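Local coordinates for N-acylethanolamine-hydrolyzing acid amidase subunit beta (Caenorhabditis elegans, PDB 6DY3), which forms the catalytic beta subunit of an amidase that probably degrades bioactive fatty acid amides, such as N-palmitoylethanolamine, to ethanolamine and free fatty acids, at residues I4-S9 with K193-V198; I124-I129 with V135-N140; F158-N163 with I176-K181; E197-V202 with S212-P217. All blocks are in the same frame, centred on the assembly; numbering follows the deposited sequence.

Contact 1. Residues I4-S9 with K193-V198; sequences IVAQNS and KSMVEV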
loop_
_atom_site.group_PDB
_atom_site.type_symbol
_atom_site.label_atom_id
_atom_site.label_comp_id
_atom_site.label_asym_id
_atom_site.label_seq_id
_atom_site.Cartn_x
_atom_site.Cartn_y
_atom_site.Cartn_z
ATOM N N ILE B 4 7.426 -3.692 -7.994
ATOM C CA ILE B 4 7.957 -4.474 -9.100
ATOM C C ILE B 4 7.122 -5.736 -9.237
ATOM O O ILE B 4 6.733 -6.344 -8.235
ATOM C CB ILE B 4 9.443 -4.836 -8.892
ATOM C CG1 ILE B 4 10.266 -3.577 -8.609
ATOM C CG2 ILE B 4 9.987 -5.580 -10.119
ATOM C CD1 ILE B 4 11.716 -3.867 -8.231
ATOM N N VAL B 5 6.830 -6.109 -10.481
ATOM C CA VAL B 5 6.205 -7.382 -10.810
ATOM C C VAL B 5 7.005 -8.018 -11.936
ATOM O O VAL B 5 7.313 -7.354 -12.931
ATOM C CB VAL B 5 4.731 -7.206 -11.215
ATOM C CG1 VAL B 5 4.211 -8.449 -11.954
ATOM C CG2 VAL B 5 3.898 -6.948 -9.981
ATOM N N ALA B 6 7.333 -9.303 -11.784
ATOM C CA ALA B 6 8.139 -10.022 -12.763
ATOM C C ALA B 6 7.640 -11.452 -12.908
ATOM O O ALA B 6 7.259 -12.090 -11.921
ATOM C CB ALA B 6 9.627 -10.030 -12.369
ATOM N N GLN B 7 7.647 -11.955 -14.142
ATOM C CA GLN B 7 7.313 -13.346 -14.424
ATOM C C GLN B 7 8.533 -14.035 -15.020
ATOM O O GLN B 7 9.040 -13.612 -16.066
ATOM C CB GLN B 7 6.113 -13.447 -15.367
ATOM C CG GLN B 7 5.639 -14.870 -15.564
ATOM C CD GLN B 7 4.414 -14.975 -16.445
ATOM O OE1 GLN B 7 3.979 -14.004 -17.063
ATOM N NE2 GLN B 7 3.834 -16.159 -16.486
ATOM N N ASN B 8 9.005 -15.088 -14.358
ATOM C CA ASN B 8 10.211 -15.762 -14.809
ATOM C C ASN B 8 9.879 -16.718 -15.952
ATOM O O ASN B 8 8.735 -16.825 -16.403
ATOM C CB ASN B 8 10.887 -16.490 -13.646
ATOM C CG ASN B 8 10.013 -17.566 -13.037
ATOM O OD1 ASN B 8 9.038 -18.014 -13.638
ATOM N ND2 ASN B 8 10.369 -17.999 -11.837
ATOM N N SER B 9 10.905 -17.430 -16.426
ATOM C CA SER B 9 10.717 -18.348 -17.544
ATOM C C SER B 9 9.767 -19.478 -17.176
ATOM O O SER B 9 8.965 -19.920 -18.006
ATOM C CB SER B 9 12.069 -18.910 -17.986
ATOM O OG SER B 9 12.954 -17.873 -18.370
ATOM N N LYS B 193 14.194 -14.738 -4.154
ATOM C CA LYS B 193 15.493 -14.277 -3.675
ATOM C C LYS B 193 16.130 -13.292 -4.646
ATOM O O LYS B 193 16.872 -12.398 -4.221
ATOM C CB LYS B 193 16.421 -15.467 -3.435
ATOM C CG LYS B 193 15.998 -16.324 -2.247
ATOM C CD LYS B 193 17.086 -17.293 -1.838
ATOM C CE LYS B 193 16.582 -18.282 -0.794
ATOM N NZ LYS B 193 16.052 -17.594 0.416
ATOM N N SER B 194 15.854 -13.436 -5.945
ATOM C CA SER B 194 16.276 -12.424 -6.906
ATOM C C SER B 194 15.583 -11.097 -6.630
ATOM O O SER B 194 16.205 -10.033 -6.720
ATOM C CB SER B 194 15.982 -12.896 -8.328
ATOM O OG SER B 194 16.566 -14.168 -8.568
ATOM N N MET B 195 14.289 -11.142 -6.303
ATOM C CA MET B 195 13.560 -9.923 -5.971
ATOM C C MET B 195 14.146 -9.253 -4.732
ATOM O O MET B 195 14.172 -8.022 -4.633
ATOM C CB MET B 195 12.079 -10.247 -5.767
ATOM C CG MET B 195 11.188 -9.028 -5.607
ATOM S SD MET B 195 11.200 -7.971 -7.078
ATOM C CE MET B 195 10.266 -8.983 -8.228
ATOM N N VAL B 196 14.610 -10.047 -3.767
ATOM C CA VAL B 196 15.254 -9.484 -2.583
ATOM C C VAL B 196 16.527 -8.735 -2.964
ATOM O O VAL B 196 16.843 -7.687 -2.388
ATOM C CB VAL B 196 15.537 -10.598 -1.559
ATOM C CG1 VAL B 196 16.425 -10.087 -0.432
ATOM C CG2 VAL B 196 14.238 -11.140 -1.012
ATOM N N GLU B 197 17.308 -9.287 -3.900
ATOM C CA GLU B 197 18.514 -8.596 -4.349
ATOM C C GLU B 197 18.172 -7.272 -5.021
ATOM O O GLU B 197 18.855 -6.266 -4.804
ATOM C CB GLU B 197 19.313 -9.484 -5.302
ATOM C CG GLU B 197 20.586 -8.829 -5.831
ATOM C CD GLU B 197 21.440 -9.778 -6.665
ATOM O OE1 GLU B 197 21.106 -10.981 -6.728
ATOM O OE2 GLU B 197 22.444 -9.322 -7.259
ATOM N N VAL B 198 17.121 -7.255 -5.847
ATOM C CA VAL B 198 16.707 -6.024 -6.517
ATOM C C VAL B 198 16.255 -4.991 -5.491
ATOM O O VAL B 198 16.742 -3.854 -5.469
ATOM C CB VAL B 198 15.590 -6.315 -7.538
ATOM C CG1 VAL B 198 15.070 -5.023 -8.163
ATOM C CG2 VAL B 198 16.082 -7.264 -8.620
#
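Met195 of helix 192-199 reaches down onto the strand and sets its thioether against Ile4, its end methyl also reaching Ala6. The side chain leaves the helix with CG anti to the backbone N (chi1 -172°), then bends at its next two torsions, which brings SD and CE onto the flank of Ile4. SD rests against the branch point of Ile4, 4.0 Å from its CB, while CE is the knob of the contact. It sits over the dip between two residues of the same strand face, 3.9 Å from Ile4 CG2 and 4.3 Å from Ala6 CB. The short methyl of Ala6 forms the low side of this hollow and the branched Ile4 the high side. The Ile4 and Met195 side chains slide past each other in opposite directions. One helical turn further on, the extended CG1-CD1 branch goes to Val198, Ile4 CD1 meeting Val198 CG1 at 3.5 Å. The two branches of Ile4 thus serve two residues of one helix ridge, all in apolar contact. Ala178 and Leu182 of helix 173-185 also touch Ile4, and Ile14 of the next strand touches Met195. The strand crosses the helix at 145°, with Val5 turned away toward Ile125 and Ala127 of the second sheet. This helix-on-sheet layering is that of the αββα sandwich of N-terminal nucleophile hydrolases, here on the strand that follows Cys1, probably the nucleophile.

Contact 2. Residues I124-I129 with V135-N140; sequences IIVAGI and VVISRN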
loop_
_atom_site.group_PDB
_atom_site.type_symbol
_atom_site.label_atom_id
_atom_site.label_comp_id
_atom_site.label_asym_id
_atom_site.label_seq_id
_atom_site.Cartn_x
_atom_site.Cartn_y
_atom_site.Cartn_z
ATOM N N ILE B 124 -1.527 1.364 -9.289
ATOM C CA ILE B 124 -1.946 0.115 -8.667
ATOM C C ILE B 124 -1.262 -1.014 -9.423
ATOM O O ILE B 124 -1.488 -1.195 -10.627
ATOM C CB ILE B 124 -3.475 -0.042 -8.680
ATOM C CG1 ILE B 124 -4.124 1.122 -7.926
ATOM C CG2 ILE B 124 -3.871 -1.373 -8.059
ATOM C CD1 ILE B 124 -5.631 1.152 -7.995
ATOM N N ILE B 125 -0.421 -1.765 -8.721
ATOM C CA ILE B 125 0.347 -2.861 -9.302
ATOM C C ILE B 125 -0.275 -4.161 -8.818
ATOM O O ILE B 125 -0.381 -4.393 -7.608
ATOM C CB ILE B 125 1.833 -2.778 -8.920
ATOM C CG1 ILE B 125 2.480 -1.528 -9.528
ATOM C CG2 ILE B 125 2.577 -4.028 -9.362
ATOM C CD1 ILE B 125 2.325 -0.267 -8.699
ATOM N N VAL B 126 -0.670 -5.012 -9.759
ATOM C CA VAL B 126 -1.367 -6.253 -9.456
ATOM C C VAL B 126 -0.588 -7.408 -10.068
ATOM O O VAL B 126 -0.133 -7.326 -11.216
ATOM C CB VAL B 126 -2.819 -6.231 -9.984
ATOM C CG1 VAL B 126 -3.613 -7.405 -9.418
ATOM C CG2 VAL B 126 -3.496 -4.909 -9.654
ATOM N N ALA B 127 -0.441 -8.486 -9.301
ATOM C CA ALA B 127 0.262 -9.682 -9.738
ATOM C C ALA B 127 -0.657 -10.889 -9.611
ATOM O O ALA B 127 -1.391 -11.022 -8.627
ATOM C CB ALA B 127 1.534 -9.900 -8.915
ATOM N N GLY B 128 -0.609 -11.772 -10.606
ATOM C CA GLY B 128 -1.487 -12.925 -10.638
ATOM C C GLY B 128 -0.761 -14.254 -10.612
ATOM O O GLY B 128 0.306 -14.384 -10.003
ATOM N N ILE B 129 -1.340 -15.255 -11.278
ATOM C CA ILE B 129 -0.816 -16.616 -11.234
ATOM C C ILE B 129 -0.671 -17.176 -12.645
ATOM O O ILE B 129 0.224 -17.987 -12.910
ATOM C CB ILE B 129 -1.719 -17.512 -10.370
ATOM C CG1 ILE B 129 -3.127 -17.570 -10.968
ATOM C CG2 ILE B 129 -1.738 -16.996 -8.931
ATOM C CD1 ILE B 129 -4.139 -18.345 -10.127
ATOM N N VAL B 135 0.235 -6.359 -14.043
ATOM C CA VAL B 135 -0.186 -5.113 -14.667
ATOM C C VAL B 135 0.113 -3.938 -13.746
ATOM O O VAL B 135 0.049 -4.049 -12.519
ATOM C CB VAL B 135 -1.690 -5.138 -15.020
ATOM C CG1 VAL B 135 -2.545 -5.219 -13.751
ATOM C CG2 VAL B 135 -2.063 -3.917 -15.845
ATOM N N VAL B 136 0.447 -2.807 -14.357
ATOM C CA VAL B 136 0.465 -1.518 -13.679
ATOM C C VAL B 136 -0.783 -0.772 -14.114
ATOM O O VAL B 136 -1.005 -0.573 -15.314
ATOM C CB VAL B 136 1.734 -0.715 -14.008
ATOM C CG1 VAL B 136 1.622 0.704 -13.481
ATOM C CG2 VAL B 136 2.956 -1.392 -13.416
ATOM N N ILE B 137 -1.616 -0.394 -13.150
ATOM C CA ILE B 137 -2.820 0.386 -13.415
ATOM C C ILE B 137 -2.528 1.835 -13.050
ATOM O O ILE B 137 -2.209 2.145 -11.896
ATOM C CB ILE B 137 -4.025 -0.151 -12.630
ATOM C CG1 ILE B 137 -4.304 -1.604 -13.027
ATOM C CG2 ILE B 137 -5.251 0.741 -12.855
ATOM C CD1 ILE B 137 -5.357 -2.289 -12.182
ATOM N N SER B 138 -2.643 2.721 -14.029
ATOM C CA SER B 138 -2.384 4.141 -13.829
ATOM C C SER B 138 -3.715 4.847 -13.616
ATOM O O SER B 138 -4.496 5.008 -14.558
ATOM C CB SER B 138 -1.643 4.732 -15.024
ATOM O OG SER B 138 -0.439 4.027 -15.250
ATOM N N ARG B 139 -3.973 5.259 -12.378
ATOM C CA ARG B 139 -5.134 6.087 -12.077
ATOM C C ARG B 139 -4.771 7.525 -12.414
ATOM O O ARG B 139 -3.899 8.123 -11.772
ATOM C CB ARG B 139 -5.538 5.944 -10.611
ATOM C CG ARG B 139 -5.935 4.528 -10.214
ATOM C CD ARG B 139 -7.087 3.998 -11.061
ATOM N NE ARG B 139 -8.179 4.959 -11.186
ATOM C CZ ARG B 139 -9.391 4.663 -11.639
ATOM N NH1 ARG B 139 -9.683 3.427 -12.010
ATOM N NH2 ARG B 139 -10.313 5.606 -11.717
ATOM N N ASN B 140 -5.439 8.083 -13.417
ATOM C CA ASN B 140 -5.113 9.406 -13.922
ATOM C C ASN B 140 -6.020 10.449 -13.289
ATOM O O ASN B 140 -7.001 10.135 -12.614
ATOM C CB ASN B 140 -5.240 9.448 -15.449
ATOM C CG ASN B 140 -4.342 8.443 -16.138
ATOM O OD1 ASN B 140 -3.174 8.294 -15.784
ATOM N ND2 ASN B 140 -4.887 7.737 -17.123
#
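Ile124 and Ile137 face each other as an antiparallel hydrogen-bonded pair, Ile124 N to Ile137 O at 2.8 Å and Ile137 N to Ile124 O at 2.7 Å. Val126 and Val135 form the next such pair, the Val126 N-H pointing almost straight (170°) at Val135 O, with a return bond from Val135 N to Val126 O. Between them lies the non-hydrogen-bonded pair of Ile125 and Val136, side chains alongside one another, Ile125 CG1 3.9 Å from Val136 CG2. On the reverse face Val126 sets its CB against Val135 CG1, and a diagonal touch from Val126 CG2 to Ile137 CD1 (4.1 Å) ties the two hydrogen-bonded pairs together. Ile124 keeps CG1 beside its backbone N (chi1 -59°) and extends beyond it, which carries CD1 to 4.1 Å from Arg139 CG; the guanidinium is held by the carbonyls of Phe113 and Arg115 through NH1. Further out, Phe113 and Tyr106 of helix 106-113 cover the face of Ile124, Val126, Val135 and Ile137, whereas Ile125 looks toward Ser3 and Val5 of the other sheet. The hairpin therefore satisfies its buried peptide groups within the sheet and offers branched aliphatic surfaces to both layers, Arg139 adding only methylene.

Contact 3. Residues F158-N163 with I176-K181; sequences FLVETN and ITAIQK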
loop_
_atom_site.group_PDB
_atom_site.type_symbol
_atom_site.label_atom_id
_atom_site.label_comp_id
_atom_site.label_asym_id
_atom_site.label_seq_id
_atom_site.Cartn_x
_atom_site.Cartn_y
_atom_site.Cartn_z
ATOM N N PHE B 158 8.999 -7.986 -16.843
ATOM C CA PHE B 158 8.902 -7.278 -15.572
ATOM C C PHE B 158 8.273 -5.903 -15.767
ATOM O O PHE B 158 8.272 -5.338 -16.863
ATOM C CB PHE B 158 10.278 -7.136 -14.886
ATOM C CG PHE B 158 11.289 -6.361 -15.685
ATOM C CD1 PHE B 158 11.311 -4.980 -15.652
ATOM C CD2 PHE B 158 12.230 -7.017 -16.447
ATOM C CE1 PHE B 158 12.241 -4.271 -16.384
ATOM C CE2 PHE B 158 13.165 -6.311 -17.180
ATOM C CZ PHE B 158 13.169 -4.937 -17.147
ATOM N N LEU B 159 7.726 -5.379 -14.672
ATOM C CA LEU B 159 7.154 -4.040 -14.616
ATOM C C LEU B 159 7.666 -3.349 -13.361
ATOM O O LEU B 159 7.702 -3.957 -12.286
ATOM C CB LEU B 159 5.626 -4.078 -14.595
ATOM C CG LEU B 159 4.932 -4.562 -15.865
ATOM C CD1 LEU B 159 3.491 -4.918 -15.574
ATOM C CD2 LEU B 159 5.013 -3.507 -16.943
ATOM N N VAL B 160 8.075 -2.089 -13.504
ATOM C CA VAL B 160 8.601 -1.295 -12.397
ATOM C C VAL B 160 7.920 0.066 -12.398
ATOM O O VAL B 160 7.831 0.722 -13.442
ATOM C CB VAL B 160 10.130 -1.124 -12.486
ATOM C CG1 VAL B 160 10.646 -0.306 -11.300
ATOM C CG2 VAL B 160 10.811 -2.475 -12.544
ATOM N N GLU B 161 7.484 0.510 -11.224
ATOM C CA GLU B 161 6.835 1.804 -11.112
ATOM C C GLU B 161 7.162 2.414 -9.754
ATOM O O GLU B 161 7.319 1.702 -8.761
ATOM C CB GLU B 161 5.313 1.673 -11.311
ATOM C CG GLU B 161 4.617 2.976 -11.673
ATOM C CD GLU B 161 5.262 3.671 -12.868
ATOM O OE1 GLU B 161 5.088 3.180 -14.007
ATOM O OE2 GLU B 161 5.955 4.696 -12.667
ATOM N N THR B 162 7.271 3.747 -9.718
ATOM C CA THR B 162 7.505 4.459 -8.466
ATOM C C THR B 162 6.378 5.468 -8.283
ATOM O O THR B 162 5.215 5.080 -8.315
ATOM C CB THR B 162 8.899 5.066 -8.434
ATOM O OG1 THR B 162 9.043 5.995 -9.520
ATOM C CG2 THR B 162 9.951 3.999 -8.555
ATOM N N ASN B 163 6.696 6.754 -8.092
ATOM C CA ASN B 163 5.736 7.764 -7.679
ATOM C C ASN B 163 5.479 8.853 -8.712
ATOM O O ASN B 163 4.584 9.676 -8.499
ATOM C CB ASN B 163 6.227 8.440 -6.390
ATOM C CG ASN B 163 6.284 7.487 -5.228
ATOM O OD1 ASN B 163 7.322 7.365 -4.569
ATOM N ND2 ASN B 163 5.173 6.805 -4.959
ATOM N N ILE B 176 15.332 3.521 -12.323
ATOM C CA ILE B 176 16.405 3.176 -13.256
ATOM C C ILE B 176 17.223 2.007 -12.720
ATOM O O ILE B 176 17.532 1.053 -13.446
ATOM C CB ILE B 176 17.294 4.403 -13.530
ATOM C CG1 ILE B 176 16.475 5.521 -14.183
ATOM C CG2 ILE B 176 18.483 4.022 -14.409
ATOM C CD1 ILE B 176 17.164 6.863 -14.184
ATOM N N THR B 177 17.603 2.072 -11.444
ATOM C CA THR B 177 18.435 1.025 -10.865
ATOM C C THR B 177 17.718 -0.318 -10.874
ATOM O O THR B 177 18.301 -1.343 -11.247
ATOM C CB THR B 177 18.835 1.414 -9.444
ATOM O OG1 THR B 177 19.597 2.627 -9.484
ATOM C CG2 THR B 177 19.653 0.309 -8.784
ATOM N N ALA B 178 16.447 -0.334 -10.470
ATOM C CA ALA B 178 15.708 -1.590 -10.425
ATOM C C ALA B 178 15.608 -2.222 -11.806
ATOM O O ALA B 178 15.685 -3.449 -11.940
ATOM C CB ALA B 178 14.315 -1.361 -9.836
ATOM N N ILE B 179 15.446 -1.404 -12.850
ATOM C CA ILE B 179 15.350 -1.949 -14.202
ATOM C C ILE B 179 16.688 -2.523 -14.638
ATOM O O ILE B 179 16.746 -3.593 -15.255
ATOM C CB ILE B 179 14.860 -0.865 -15.181
ATOM C CG1 ILE B 179 13.439 -0.422 -14.814
ATOM C CG2 ILE B 179 14.919 -1.375 -16.620
ATOM C CD1 ILE B 179 12.993 0.847 -15.515
ATOM N N GLN B 180 17.781 -1.825 -14.332
ATOM C CA GLN B 180 19.103 -2.354 -14.642
ATOM C C GLN B 180 19.337 -3.670 -13.915
ATOM O O GLN B 180 19.839 -4.636 -14.502
ATOM C CB GLN B 180 20.178 -1.328 -14.279
ATOM C CG GLN B 180 20.270 -0.175 -15.274
ATOM C CD GLN B 180 21.261 0.904 -14.853
ATOM O OE1 GLN B 180 21.942 0.776 -13.832
ATOM N NE2 GLN B 180 21.343 1.976 -15.642
ATOM N N LYS B 181 18.965 -3.729 -12.636
ATOM C CA LYS B 181 19.237 -4.920 -11.845
ATOM C C LYS B 181 18.418 -6.109 -12.337
ATOM O O LYS B 181 18.926 -7.236 -12.391
ATOM C CB LYS B 181 18.953 -4.631 -10.372
ATOM C CG LYS B 181 19.719 -5.514 -9.397
ATOM C CD LYS B 181 21.211 -5.242 -9.444
ATOM C CE LYS B 181 21.984 -6.156 -8.512
ATOM N NZ LYS B 181 23.422 -5.771 -8.483
#
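Strand 158-161, which carries Phe158 and Val160 toward Ile179, runs nearly antiparallel to helix 176-181, at 166° with the axes 8.8 Å apart. Val160 straddles two consecutive helix residues: its CG1 meets Ala178 CB at 4.1 Å, and its CG2 meets Ile179 CG1 at 4.0 Å. Ile179 in turn spreads its two branches along the strand. CG1, against Val160, lies beside the backbone N (chi1 -64°), which puts CG2 anti to that N and obliquely against the Phe158 ring, 4.0 Å from both CE1 and CZ. Phe158 and Ile179 cross at about a right angle. An alanine in place of Ile179 would remove both branches, and would probably open a gap beside Val160 and leave the Phe158 ring without support on its CE1-CZ side. Leu182, one turn along the helix, also touches Phe158 and Val160, and Ile4 of the adjacent strand backs Val160 and Ala178. Past the strand end, Asn163, probably important for activity, accepts hydrogen bonds through OD1 from the terminal N of Cys1 and from Arg174. No hydrogen bond joins the two segments: helix and edge strand are joined by apolar contact alone.

Contact 4. Residues E197-V202 with S212-P217; sequences EVLSTV and STVMVP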
loop_
_atom_site.group_PDB
_atom_site.type_symbol
_atom_site.label_atom_id
_atom_site.label_comp_id
_atom_site.label_asym_id
_atom_site.label_seq_id
_atom_site.Cartn_x
_atom_site.Cartn_y
_atom_site.Cartn_z
ATOM N N GLU B 197 17.308 -9.287 -3.900
ATOM C CA GLU B 197 18.514 -8.596 -4.349
ATOM C C GLU B 197 18.172 -7.272 -5.021
ATOM O O GLU B 197 18.855 -6.266 -4.804
ATOM C CB GLU B 197 19.313 -9.484 -5.302
ATOM C CG GLU B 197 20.586 -8.829 -5.831
ATOM C CD GLU B 197 21.440 -9.778 -6.665
ATOM O OE1 GLU B 197 21.106 -10.981 -6.728
ATOM O OE2 GLU B 197 22.444 -9.322 -7.259
ATOM N N VAL B 198 17.121 -7.255 -5.847
ATOM C CA VAL B 198 16.707 -6.024 -6.517
ATOM C C VAL B 198 16.255 -4.991 -5.491
ATOM O O VAL B 198 16.742 -3.854 -5.469
ATOM C CB VAL B 198 15.590 -6.315 -7.538
ATOM C CG1 VAL B 198 15.070 -5.023 -8.163
ATOM C CG2 VAL B 198 16.082 -7.264 -8.620
ATOM N N LEU B 199 15.312 -5.371 -4.626
ATOM C CA LEU B 199 14.748 -4.422 -3.670
ATOM C C LEU B 199 15.784 -3.886 -2.685
ATOM O O LEU B 199 15.570 -2.813 -2.107
ATOM C CB LEU B 199 13.590 -5.076 -2.909
ATOM C CG LEU B 199 12.360 -5.430 -3.749
ATOM C CD1 LEU B 199 11.338 -6.190 -2.919
ATOM C CD2 LEU B 199 11.728 -4.187 -4.366
ATOM N N SER B 200 16.896 -4.591 -2.488
ATOM C CA SER B 200 17.931 -4.174 -1.548
ATOM C C SER B 200 19.027 -3.336 -2.196
ATOM O O SER B 200 19.924 -2.871 -1.488
ATOM C CB SER B 200 18.559 -5.396 -0.878
ATOM O OG SER B 200 17.581 -6.143 -0.182
ATOM N N THR B 201 18.983 -3.139 -3.514
ATOM C CA THR B 201 19.987 -2.339 -4.200
ATOM C C THR B 201 19.755 -0.856 -3.944
ATOM O O THR B 201 18.622 -0.371 -3.980
ATOM C CB THR B 201 19.963 -2.602 -5.709
ATOM O OG1 THR B 201 20.146 -3.998 -5.970
ATOM C CG2 THR B 201 21.051 -1.818 -6.405
ATOM N N VAL B 202 20.841 -0.142 -3.672
ATOM C CA VAL B 202 20.772 1.298 -3.494
ATOM C C VAL B 202 20.650 1.935 -4.880
ATOM O O VAL B 202 21.359 1.531 -5.803
ATOM C CB VAL B 202 22.005 1.830 -2.737
ATOM C CG1 VAL B 202 21.948 3.341 -2.606
ATOM C CG2 VAL B 202 22.095 1.187 -1.369
ATOM N N SER B 212 10.711 -3.600 3.115
ATOM C CA SER B 212 10.766 -4.287 1.835
ATOM C C SER B 212 9.999 -5.593 1.984
ATOM O O SER B 212 10.118 -6.266 3.011
ATOM C CB SER B 212 12.211 -4.579 1.407
ATOM O OG SER B 212 12.960 -3.400 1.193
ATOM N N THR B 213 9.215 -5.952 0.966
ATOM C CA THR B 213 8.395 -7.152 1.025
ATOM C C THR B 213 8.374 -7.832 -0.335
ATOM O O THR B 213 8.586 -7.205 -1.376
ATOM C CB THR B 213 6.960 -6.836 1.485
ATOM O OG1 THR B 213 6.255 -8.053 1.758
ATOM C CG2 THR B 213 6.212 -6.055 0.429
ATOM N N VAL B 214 8.130 -9.138 -0.305
ATOM C CA VAL B 214 7.976 -9.941 -1.508
ATOM C C VAL B 214 6.705 -10.761 -1.360
ATOM O O VAL B 214 6.425 -11.304 -0.284
ATOM C CB VAL B 214 9.192 -10.859 -1.756
ATOM C CG1 VAL B 214 8.991 -11.681 -3.024
ATOM C CG2 VAL B 214 10.485 -10.046 -1.839
ATOM N N MET B 215 5.944 -10.856 -2.442
ATOM C CA MET B 215 4.701 -11.612 -2.465
ATOM C C MET B 215 4.689 -12.480 -3.711
ATOM O O MET B 215 4.980 -11.998 -4.810
ATOM C CB MET B 215 3.483 -10.686 -2.453
ATOM C CG MET B 215 3.279 -9.954 -1.138
ATOM S SD MET B 215 1.868 -8.829 -1.194
ATOM C CE MET B 215 2.460 -7.586 -2.340
ATOM N N VAL B 216 4.387 -13.761 -3.530
ATOM C CA VAL B 216 4.205 -14.685 -4.643
ATOM C C VAL B 216 2.831 -15.320 -4.478
ATOM O O VAL B 216 2.718 -16.395 -3.875
ATOM C CB VAL B 216 5.312 -15.748 -4.684
ATOM C CG1 VAL B 216 5.273 -16.490 -6.013
ATOM C CG2 VAL B 216 6.682 -15.118 -4.441
ATOM N N PRO B 217 1.760 -14.696 -4.968
ATOM C CA PRO B 217 0.422 -15.258 -4.731
ATOM C C PRO B 217 0.229 -16.644 -5.319
ATOM O O PRO B 217 -0.619 -17.395 -4.824
ATOM C CB PRO B 217 -0.510 -14.229 -5.385
ATOM C CG PRO B 217 0.339 -13.508 -6.368
ATOM C CD PRO B 217 1.707 -13.465 -5.775
HETATM O O HOH W 1 15.872 -3.912 1.028
#
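Leu199 of helix 192-199 carries most of the contact and points its side chain toward strand 209-215. With CG beside the backbone N (chi1 -66°) and the chain extended beyond it, CD1 is delivered to the strand backbone, 3.3 Å from Thr213 O, and also touches Val214 CG2 at 4.1 Å. Ser212 comes next in buried area, and its side chain leaves the strand toward Leu199. Its OG is 4.2 Å from Leu199 O, too far for a direct bond, and a water bridges them. This water is 3.0 Å from Ser212 OG and 3.1 Å from Ser200 OG. Its bond to Leu199 O, at 3.3 Å, is weak. Asn18 ties the same two residues, ND2 bonding to Leu199 O and OD1 to Ser212 OG. Thr213 meets Leu199 through its carbonyl oxygen; its side chain turns away to a hydrogen bond with Thr230, and lies about 4 Å from the side chain of Arg17, probably important for activity. Thr201 OG1 donates to Glu197 O at 2.9 Å. Helix 173-185 flanks residues 199-201 through Thr177 and Lys181, while helix 222-226 lies against Val214 through Tyr225 and strand 13-20 pairs with Thr213 in the sheet.

Contacts 1, 3 and 4 set helices 173-185 and 192-199 on one face of the same antiparallel sheet, whereas contact 2 is a pairing within the second sheet. Contact 2, closest to the centre of the chain, is wholly buried and is the one joined by direct hydrogen bonds. Contacts 1 and 3 are apolar: contact 1 is buried, while contact 3 lies on the edge strand and is partly exposed. Contact 4 adds a water bridge beside Leu199 and Ser200. Contacts 1 and 4 share helix 192-199, and Ile4 CD1 lies 3.9 Å from Leu199 CD2. The two sheets meet through Val5 CG2 and Ile125 CG2, linking contacts 1 and 2.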